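Local atomic coordinates of Cd1 (Flavonifractor plautii, PDB entry 7D39), a protein that probably acts as an FMN-dependent flavone reductase, an ene-reductase that starts the breakdown of flavones and flavonols in a gut bacterium. Residues D136-F141 with M165-D170; T151-D156 with N171-W176; C216-S221 with C236-E241. All coordinates share one frame; numbering follows the deposited sequence.

In the fold
Contacts 1 and 2 belong to one beta-alpha-beta unit, strand 138-144, helix 153-162 and strand 167-174, at the edge of the parallel sheet. Contact 1 pairs the two strands; contact 2, its centre about 16 Å away, sets the start of the helix against the later part of strand 167-174. They touch where Phe141 meets Asn171 and Glu172. Along that strand the unit approaches the cofactor: the side chain of Phe141 is about 13 Å from the bound FMN, that of Val173 about 8 Å. Contact 3 lies in the later cysteine-rich region and touches neither, its centre about 18 Å from contact 1's and about 17 Å from contact 2's, the latter's nearest atoms about 5 Å away.

Contact 1: residues D136-F141 with M165-D170; sequences DKVISF and MWKVID
Ile139 and Trp166 make the apolar centre of this strand pair. Ile139 CG2 packs on Trp166 CB at 3.9 Å, and Ile139 CD1 comes to the edge of the indole, near its plane, beside CE3 and CZ3. Lys137 takes a face of the same indole. Its chain runs beside the tryptophan and points the same way, with CB in a CH-pi contact 3.7 Å from the centroid of the five-membered ring, CD over the CE2-CZ2 side, and CE just beyond that rim, 3.5 Å from Trp166 CZ2. The chain bends at chi3 and chi4, and NZ hydrogen-bonds to Ala80 O. On the other face of the sheet Val138 CB meets Ile169 CG1 at 3.8 Å.

The backbones pair in parallel: Lys167 N bonds to Lys137 O, Ile139 N to Lys167 O, and Ile169 N to Ile139 O. Beyond this strand 167-174 carries one extra residue, a beta bulge, and the pairing resumes with Phe141 N on Asp170 O at 2.9 Å. There a side chain replaces a carbonyl: Ser140 OG, lying beside its own backbone N (chi1 -75°), accepts from Asp170 N at 2.8 Å. The same hydroxyl donates to a water 2.6 Å from OG, which donates to Asp170 OD2, an atom also bonded to Asn196.

These are the parallel strands of a beta-alpha-beta unit whose helix, 153-162, lies on Ile139, Phe141 and Val168; strand 167-174 is outermost in the chain's sheet. Helix 184-202 packs Ile197 against Val138 and Ser140, and Ala200 against Ile169, and strand 82-88 pairs with strand 138-144 on its other side.

Contact 2: residues T151-D156 with N171-W176; sequences TRTQCD and NEVFPW
The side-chain amides of Gln154 and Asn171 stand almost perpendicular, their planes 83° apart, and each sends its N-H to the other residue's backbone. Gln154 NE2 donates to Asn171 O at 2.8 Å, the oxygen lying practically in the plane of the glutamine amide. In return Asn171 ND2 reaches Gln154 O at 3.0 Å, again close to its own amide plane and with a fairly straight N-H...O angle of 160°. Gln154 CB and CG lie obliquely beside Asn171 OD1, Gln154 CG at 3.7 Å from that oxygen. Over one face of the Gln154 amide sits the CG2 methyl of Val173, modelled so close that its exact position is doubtful.

Next to this pair Thr153 CG2 meets Val173 CG2 at 3.6 Å as modelled, a distance that shares the same doubt, while Thr153 OG1, anti to its backbone N (chi1 -173°), bonds to Ser143 OG of strand 138-144. An alanine in place of Gln154 would probably leave Asn171 O without this amide donor, although the bond from Asn171 ND2 to the backbone carbonyl could persist.

The reciprocal bonds tie the first turn of helix 153-162 to strand 167-174, the helix and closing strand of a beta-alpha-beta crossover in the flavodoxin-like fold of FMN reductases.

Contact 3: residues C216-S221 with C236-E241; sequences CPHCHS and CGLEGE
Cys219 and Cys236 are modelled as a disulfide, with Cys219 SG 2.1 Å from Cys236 SG. Cys219 SG is also joined in the model to Cys216 SG at 2.2 Å, and to Cys233 SG. Since one sulfur cannot form three disulfides, the exact bonding is doubtful; the clustering of four cysteine sulfurs is clear. The torsion modelled about the Cys219-Cys236 bond, chi3 -41°, has a magnitude far from the usual 90° or so, which adds to the doubt. Cys236 SG lies between its backbone N and carbonyl carbon (chi1 74°), directed at the loop 216-221, and stands 3.4 Å from Cys216 SG.

The imidazole of His218 turns its edge to Cys236. Cys236 SG lies near the ring plane, nearest to His218 CD2 at 3.6 Å, a sulfur-aromatic contact at the rim. Leu238 meets the histidine at about a right angle, its CD1 methyl 3.6 Å from His218 CB and close to CG and CD2 as well. The imidazole is further held by a hydrogen bond from His218 NE2 to Asp263 OD1. Inside the loop, His220 N bonds to Cys216 O at 2.8 Å and closes the turn that brings Cys216 and Cys219 together.

Two Cys-x-x-Cys pairs, Cys216 with Cys219 and Cys233 with Cys236, recall a zinc ribbon, though no metal is modelled here. The loop 216-221 leads into strand 224-227 of the antiparallel four-stranded sheet. Cys233 ends the next strand, 230-233, and Cys236 and Leu238 precede strand 239-245, with Leu238 packing on Phe251 of strand 248-252.

Contact 1: residues D136-F141 with M165-D170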
loop_
_atom_site.group_PDB
_atom_site.type_symbol
_atom_site.label_atom_id
_atom_site.label_comp_id
_atom_site.label_asym_id
_atom_site.label_seq_id
_atom_site.Cartn_x
_atom_site.Cartn_y
_atom_site.Cartn_z
ATOM N N ASP A 136 -7.425 12.408 -5.943
ATOM C CA ASP A 136 -7.283 11.078 -6.524
ATOM C C ASP A 136 -5.889 10.914 -7.122
ATOM O O ASP A 136 -5.252 11.884 -7.531
ATOM C CB ASP A 136 -8.341 10.852 -7.600
ATOM C CG ASP A 136 -9.700 10.512 -7.018
ATOM O OD1 ASP A 136 -9.756 9.858 -5.954
ATOM O OD2 ASP A 136 -10.716 10.892 -7.630
ATOM N N LYS A 137 -5.413 9.670 -7.171
ATOM C CA LYS A 137 -4.052 9.391 -7.628
ATOM C C LYS A 137 -3.974 7.962 -8.151
ATOM O O LYS A 137 -4.692 7.075 -7.675
ATOM C CB LYS A 137 -3.009 9.598 -6.506
ATOM C CG LYS A 137 -1.570 9.755 -7.024
ATOM C CD LYS A 137 -0.560 9.967 -5.906
ATOM C CE LYS A 137 -0.954 11.111 -4.982
ATOM N NZ LYS A 137 -1.176 12.395 -5.717
ATOM N N VAL A 138 -3.092 7.745 -9.137
ATOM C CA VAL A 138 -2.818 6.410 -9.668
ATOM C C VAL A 138 -1.408 5.997 -9.276
ATOM O O VAL A 138 -0.509 6.837 -9.145
ATOM C CB VAL A 138 -2.986 6.328 -11.204
ATOM C CG1 VAL A 138 -4.457 6.483 -11.614
ATOM C CG2 VAL A 138 -2.121 7.365 -11.885
ATOM N N ILE A 139 -1.216 4.688 -9.099
ATOM C CA ILE A 139 0.054 4.127 -8.656
ATOM C C ILE A 139 0.210 2.742 -9.269
ATOM O O ILE A 139 -0.764 2.001 -9.422
ATOM C CB ILE A 139 0.148 4.065 -7.113
ATOM C CG1 ILE A 139 1.534 3.576 -6.665
ATOM C CG2 ILE A 139 -0.972 3.174 -6.538
ATOM C CD1 ILE A 139 1.946 4.048 -5.267
ATOM N N SER A 140 1.444 2.403 -9.624
ATOM C CA SER A 140 1.789 1.073 -10.094
ATOM C C SER A 140 3.016 0.584 -9.345
ATOM O O SER A 140 3.861 1.375 -8.909
ATOM C CB SER A 140 2.041 1.061 -11.598
ATOM O OG SER A 140 0.806 1.157 -12.306
ATOM N N PHE A 141 3.105 -0.734 -9.202
ATOM C CA PHE A 141 4.162 -1.368 -8.437
ATOM C C PHE A 141 4.873 -2.408 -9.282
ATOM O O PHE A 141 4.267 -3.069 -10.126
ATOM C CB PHE A 141 3.604 -2.046 -7.188
ATOM C CG PHE A 141 2.918 -1.101 -6.242
ATOM C CD1 PHE A 141 3.658 -0.295 -5.400
ATOM C CD2 PHE A 141 1.540 -1.039 -6.185
ATOM C CE1 PHE A 141 3.032 0.562 -4.519
ATOM C CE2 PHE A 141 0.903 -0.187 -5.283
ATOM C CZ PHE A 141 1.651 0.615 -4.470
HETATM N N MSE A 165 -6.581 4.673 -0.736
HETATM C CA MSE A 165 -7.402 4.232 -1.861
HETATM C C MSE A 165 -6.936 4.788 -3.204
HETATM O O MSE A 165 -7.746 5.121 -4.061
HETATM C CB MSE A 165 -8.861 4.602 -1.627
HETATM C CG MSE A 165 -9.528 3.743 -0.580
HETATM SE SE MSE A 165 -11.332 4.374 -0.138
HETATM C CE MSE A 165 -12.218 4.046 -1.841
ATOM N N TRP A 166 -5.626 4.899 -3.385
ATOM C CA TRP A 166 -5.098 5.211 -4.703
ATOM C C TRP A 166 -5.426 4.093 -5.683
ATOM O O TRP A 166 -5.485 2.914 -5.321
ATOM C CB TRP A 166 -3.586 5.412 -4.630
ATOM C CG TRP A 166 -3.196 6.651 -3.929
ATOM C CD1 TRP A 166 -3.993 7.710 -3.651
ATOM C CD2 TRP A 166 -1.905 6.969 -3.412
ATOM N NE1 TRP A 166 -3.284 8.676 -3.008
ATOM C CE2 TRP A 166 -1.996 8.244 -2.839
ATOM C CE3 TRP A 166 -0.679 6.303 -3.389
ATOM C CZ2 TRP A 166 -0.909 8.871 -2.238
ATOM C CZ3 TRP A 166 0.401 6.926 -2.794
ATOM C CH2 TRP A 166 0.278 8.201 -2.224
ATOM N N LYS A 167 -5.626 4.462 -6.943
ATOM C CA LYS A 167 -6.040 3.485 -7.944
ATOM C C LYS A 167 -4.809 2.779 -8.512
ATOM O O LYS A 167 -3.963 3.404 -9.157
ATOM C CB LYS A 167 -6.854 4.160 -9.041
ATOM C CG LYS A 167 -7.178 3.237 -10.210
ATOM C CD LYS A 167 -7.961 3.965 -11.285
ATOM C CE LYS A 167 -9.429 4.138 -10.909
ATOM N NZ LYS A 167 -9.933 5.507 -11.245
ATOM N N VAL A 168 -4.712 1.473 -8.273
ATOM C CA VAL A 168 -3.599 0.675 -8.773
ATOM C C VAL A 168 -3.769 0.435 -10.268
ATOM O O VAL A 168 -4.830 0.010 -10.725
ATOM C CB VAL A 168 -3.513 -0.654 -8.005
ATOM C CG1 VAL A 168 -2.350 -1.523 -8.505
ATOM C CG2 VAL A 168 -3.351 -0.399 -6.526
ATOM N N ILE A 169 -2.712 0.678 -11.041
ATOM C CA ILE A 169 -2.816 0.404 -12.469
ATOM C C ILE A 169 -2.136 -0.919 -12.810
ATOM O O ILE A 169 -2.760 -1.817 -13.393
ATOM C CB ILE A 169 -2.262 1.572 -13.300
ATOM C CG1 ILE A 169 -2.935 2.881 -12.875
ATOM C CG2 ILE A 169 -2.455 1.309 -14.798
ATOM C CD1 ILE A 169 -4.439 2.945 -13.158
ATOM N N ASP A 170 -0.869 -1.056 -12.439
ATOM C CA ASP A 170 -0.160 -2.318 -12.560
ATOM C C ASP A 170 0.403 -2.731 -11.206
ATOM O O ASP A 170 0.643 -1.891 -10.340
ATOM C CB ASP A 170 0.965 -2.227 -13.601
ATOM C CG ASP A 170 0.441 -2.395 -15.019
ATOM O OD1 ASP A 170 -0.041 -3.507 -15.323
ATOM O OD2 ASP A 170 0.495 -1.418 -15.804
HETATM O O HOH W 1 1.201 1.157 -14.926
#

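Contact 2: residues T151-D156 with N171-W176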
loop_
_atom_site.group_PDB
_atom_site.type_symbol
_atom_site.label_atom_id
_atom_site.label_comp_id
_atom_site.label_asym_id
_atom_site.label_seq_id
_atom_site.Cartn_x
_atom_site.Cartn_y
_atom_site.Cartn_z
ATOM N N THR A 151 5.580 -14.818 -3.169
ATOM C CA THR A 151 4.138 -15.037 -3.065
ATOM C C THR A 151 3.402 -14.010 -2.209
ATOM O O THR A 151 2.177 -14.104 -2.084
ATOM C CB THR A 151 3.854 -16.430 -2.504
ATOM O OG1 THR A 151 4.625 -16.626 -1.307
ATOM C CG2 THR A 151 4.228 -17.482 -3.504
ATOM N N ARG A 152 4.092 -13.040 -1.612
ATOM C CA ARG A 152 3.430 -12.079 -0.747
ATOM C C ARG A 152 3.643 -10.629 -1.155
ATOM O O ARG A 152 3.023 -9.736 -0.556
ATOM C CB ARG A 152 3.895 -12.278 0.697
ATOM C CG ARG A 152 3.773 -13.710 1.180
ATOM C CD ARG A 152 4.128 -13.837 2.650
ATOM N NE ARG A 152 3.038 -13.374 3.499
ATOM C CZ ARG A 152 3.181 -12.906 4.737
ATOM N NH1 ARG A 152 4.383 -12.824 5.287
ATOM N NH2 ARG A 152 2.108 -12.522 5.425
ATOM N N THR A 153 4.482 -10.362 -2.158
ATOM C CA THR A 153 4.912 -8.988 -2.383
ATOM C C THR A 153 3.816 -8.158 -3.033
ATOM O O THR A 153 3.661 -6.978 -2.713
ATOM C CB THR A 153 6.211 -8.968 -3.211
ATOM O OG1 THR A 153 6.712 -7.630 -3.287
ATOM C CG2 THR A 153 5.988 -9.535 -4.628
ATOM N N GLN A 154 3.023 -8.759 -3.917
ATOM C CA GLN A 154 1.951 -8.017 -4.574
ATOM C C GLN A 154 0.860 -7.612 -3.592
ATOM O O GLN A 154 0.232 -6.558 -3.756
ATOM C CB GLN A 154 1.352 -8.861 -5.694
ATOM C CG GLN A 154 2.232 -9.012 -6.891
ATOM C CD GLN A 154 1.713 -10.046 -7.862
ATOM O OE1 GLN A 154 1.565 -11.223 -7.522
ATOM N NE2 GLN A 154 1.414 -9.604 -9.080
ATOM N N CYS A 155 0.595 -8.444 -2.594
ATOM C CA CYS A 155 -0.337 -8.059 -1.546
ATOM C C CYS A 155 0.260 -6.959 -0.673
ATOM O O CYS A 155 -0.438 -5.992 -0.333
ATOM C CB CYS A 155 -0.734 -9.293 -0.740
ATOM S SG CYS A 155 -2.002 -9.028 0.524
ATOM N N ASP A 156 1.558 -7.054 -0.333
ATOM C CA ASP A 156 2.202 -5.945 0.374
ATOM C C ASP A 156 2.051 -4.661 -0.417
ATOM O O ASP A 156 1.732 -3.602 0.142
ATOM C CB ASP A 156 3.691 -6.213 0.622
ATOM C CG ASP A 156 3.945 -7.379 1.544
ATOM O OD1 ASP A 156 3.014 -7.836 2.223
ATOM O OD2 ASP A 156 5.103 -7.833 1.604
ATOM N N ASN A 171 0.602 -4.049 -11.024
ATOM C CA ASN A 171 1.142 -4.596 -9.782
ATOM C C ASN A 171 1.883 -5.887 -10.154
ATOM O O ASN A 171 1.404 -7.007 -9.987
ATOM C CB ASN A 171 0.042 -4.833 -8.748
ATOM C CG ASN A 171 0.592 -5.199 -7.422
ATOM O OD1 ASN A 171 1.793 -5.401 -7.288
ATOM N ND2 ASN A 171 -0.269 -5.294 -6.418
ATOM N N GLU A 172 3.097 -5.724 -10.669
ATOM C CA GLU A 172 3.801 -6.771 -11.399
ATOM C C GLU A 172 4.922 -7.366 -10.550
ATOM O O GLU A 172 5.599 -6.649 -9.811
ATOM C CB GLU A 172 4.367 -6.211 -12.712
ATOM C CG GLU A 172 4.961 -7.234 -13.670
ATOM C CD GLU A 172 3.911 -8.099 -14.304
ATOM O OE1 GLU A 172 3.361 -8.993 -13.615
ATOM O OE2 GLU A 172 3.625 -7.871 -15.493
ATOM N N VAL A 173 5.118 -8.681 -10.673
ATOM C CA VAL A 173 6.154 -9.412 -9.954
ATOM C C VAL A 173 7.167 -9.937 -10.957
ATOM O O VAL A 173 6.782 -10.518 -11.979
ATOM C CB VAL A 173 5.574 -10.581 -9.138
ATOM C CG1 VAL A 173 6.708 -11.449 -8.610
ATOM C CG2 VAL A 173 4.780 -10.057 -7.998
ATOM N N PHE A 174 8.460 -9.777 -10.648
ATOM C CA PHE A 174 9.544 -10.263 -11.512
ATOM C C PHE A 174 10.411 -11.260 -10.753
ATOM O O PHE A 174 11.375 -10.870 -10.079
ATOM C CB PHE A 174 10.394 -9.111 -12.040
ATOM C CG PHE A 174 9.634 -8.138 -12.906
ATOM C CD1 PHE A 174 9.517 -8.354 -14.268
ATOM C CD2 PHE A 174 9.037 -7.016 -12.351
ATOM C CE1 PHE A 174 8.824 -7.461 -15.067
ATOM C CE2 PHE A 174 8.346 -6.121 -13.142
ATOM C CZ PHE A 174 8.243 -6.341 -14.502
ATOM N N PRO A 175 10.127 -12.555 -10.846
ATOM C CA PRO A 175 10.991 -13.550 -10.208
ATOM C C PRO A 175 12.237 -13.809 -11.042
ATOM O O PRO A 175 12.325 -13.435 -12.215
ATOM C CB PRO A 175 10.101 -14.792 -10.128
ATOM C CG PRO A 175 9.237 -14.673 -11.365
ATOM C CD PRO A 175 8.986 -13.176 -11.545
ATOM N N TRP A 176 13.228 -14.424 -10.391
ATOM C CA TRP A 176 14.502 -14.790 -11.026
ATOM C C TRP A 176 15.112 -13.605 -11.758
ATOM O O TRP A 176 15.538 -13.718 -12.912
ATOM C CB TRP A 176 14.325 -15.969 -11.993
ATOM C CG TRP A 176 13.727 -17.180 -11.355
ATOM C CD1 TRP A 176 12.477 -17.689 -11.567
ATOM C CD2 TRP A 176 14.351 -18.039 -10.394
ATOM N NE1 TRP A 176 12.278 -18.811 -10.786
ATOM C CE2 TRP A 176 13.413 -19.048 -10.059
ATOM C CE3 TRP A 176 15.612 -18.057 -9.785
ATOM C CZ2 TRP A 176 13.693 -20.059 -9.147
ATOM C CZ3 TRP A 176 15.885 -19.062 -8.868
ATOM C CH2 TRP A 176 14.929 -20.051 -8.562
#

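Contact 3: residues C216-S221 with C236-E241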
loop_
_atom_site.group_PDB
_atom_site.type_symbol
_atom_site.label_atom_id
_atom_site.label_comp_id
_atom_site.label_asym_id
_atom_site.label_seq_id
_atom_site.Cartn_x
_atom_site.Cartn_y
_atom_site.Cartn_z
ATOM N N CYS A 216 -9.633 -12.811 -6.168
ATOM C CA CYS A 216 -10.618 -11.883 -5.617
ATOM C C CYS A 216 -11.114 -10.993 -6.749
ATOM O O CYS A 216 -10.335 -10.221 -7.321
ATOM C CB CYS A 216 -10.024 -11.038 -4.473
ATOM S SG CYS A 216 -11.091 -9.718 -3.773
ATOM N N PRO A 217 -12.390 -11.079 -7.114
ATOM C CA PRO A 217 -12.892 -10.230 -8.203
ATOM C C PRO A 217 -12.877 -8.757 -7.855
ATOM O O PRO A 217 -12.922 -7.909 -8.756
ATOM C CB PRO A 217 -14.325 -10.736 -8.415
ATOM C CG PRO A 217 -14.420 -12.033 -7.638
ATOM C CD PRO A 217 -13.436 -11.929 -6.531
ATOM N N HIS A 218 -12.791 -8.420 -6.592
ATOM C CA HIS A 218 -12.800 -7.038 -6.174
ATOM C C HIS A 218 -11.382 -6.494 -5.958
ATOM O O HIS A 218 -11.058 -5.485 -6.496
ATOM C CB HIS A 218 -13.662 -6.921 -4.928
ATOM C CG HIS A 218 -13.594 -5.600 -4.255
ATOM N ND1 HIS A 218 -14.272 -4.502 -4.707
ATOM C CD2 HIS A 218 -12.916 -5.197 -3.163
ATOM C CE1 HIS A 218 -14.023 -3.479 -3.920
ATOM N NE2 HIS A 218 -13.202 -3.876 -2.976
ATOM N N CYS A 219 -10.573 -7.236 -5.200
ATOM C CA CYS A 219 -9.164 -6.947 -4.784
ATOM C C CYS A 219 -8.190 -7.154 -6.003
ATOM O O CYS A 219 -7.335 -6.349 -6.249
ATOM C CB CYS A 219 -8.705 -7.718 -3.449
ATOM S SG CYS A 219 -9.782 -8.724 -2.285
ATOM N N HIS A 220 -8.401 -8.219 -6.760
ATOM C CA HIS A 220 -7.503 -8.906 -7.710
ATOM C C HIS A 220 -6.391 -9.717 -7.105
ATOM O O HIS A 220 -5.607 -10.290 -7.786
ATOM C CB HIS A 220 -6.996 -8.083 -8.902
ATOM C CG HIS A 220 -8.067 -7.374 -9.636
ATOM N ND1 HIS A 220 -8.155 -6.011 -9.676
ATOM C CD2 HIS A 220 -9.112 -7.837 -10.350
ATOM C CE1 HIS A 220 -9.207 -5.663 -10.379
ATOM N NE2 HIS A 220 -9.801 -6.755 -10.798
ATOM N N SER A 221 -6.411 -9.786 -5.804
ATOM C CA SER A 221 -5.502 -10.532 -4.992
ATOM C C SER A 221 -5.539 -12.021 -5.249
ATOM O O SER A 221 -6.534 -12.548 -5.617
ATOM C CB SER A 221 -5.856 -10.261 -3.549
ATOM O OG SER A 221 -5.050 -10.962 -2.693
ATOM N N CYS A 236 -8.203 -6.958 0.588
ATOM C CA CYS A 236 -9.398 -6.149 0.769
ATOM C C CYS A 236 -10.294 -6.630 1.913
ATOM O O CYS A 236 -11.216 -5.910 2.307
ATOM C CB CYS A 236 -10.169 -6.096 -0.560
ATOM S SG CYS A 236 -11.100 -7.570 -1.109
ATOM N N GLY A 237 -10.045 -7.811 2.469
ATOM C CA GLY A 237 -10.742 -8.229 3.663
ATOM C C GLY A 237 -12.134 -8.769 3.454
ATOM O O GLY A 237 -12.795 -9.116 4.443
ATOM N N LEU A 238 -12.614 -8.838 2.213
ATOM C CA LEU A 238 -13.885 -9.490 1.950
ATOM C C LEU A 238 -13.849 -10.910 2.495
ATOM O O LEU A 238 -12.839 -11.608 2.381
ATOM C CB LEU A 238 -14.182 -9.498 0.451
ATOM C CG LEU A 238 -14.651 -8.170 -0.145
ATOM C CD1 LEU A 238 -14.551 -8.177 -1.652
ATOM C CD2 LEU A 238 -16.079 -7.875 0.277
ATOM N N GLU A 239 -14.950 -11.319 3.112
ATOM C CA GLU A 239 -15.106 -12.642 3.715
ATOM C C GLU A 239 -16.085 -13.460 2.875
ATOM O O GLU A 239 -17.223 -13.036 2.643
ATOM C CB GLU A 239 -15.594 -12.519 5.161
ATOM C CG GLU A 239 -14.870 -11.407 5.929
ATOM C CD GLU A 239 -15.019 -11.502 7.443
ATOM O OE1 GLU A 239 -15.953 -12.173 7.931
ATOM O OE2 GLU A 239 -14.187 -10.899 8.147
ATOM N N GLY A 240 -15.643 -14.620 2.411
ATOM C CA GLY A 240 -16.476 -15.398 1.521
ATOM C C GLY A 240 -16.044 -16.838 1.405
ATOM O O GLY A 240 -15.793 -17.498 2.411
ATOM N N GLU A 241 -15.931 -17.333 0.180
ATOM C CA GLU A 241 -15.703 -18.751 -0.033
ATOM C C GLU A 241 -14.795 -18.955 -1.235
ATOM O O GLU A 241 -14.974 -18.321 -2.277
ATOM C CB GLU A 241 -17.032 -19.477 -0.243
ATOM C CG GLU A 241 -16.903 -20.942 -0.568
ATOM C CD GLU A 241 -18.189 -21.708 -0.270
ATOM O OE1 GLU A 241 -19.291 -21.151 -0.485
ATOM O OE2 GLU A 241 -18.089 -22.861 0.196
#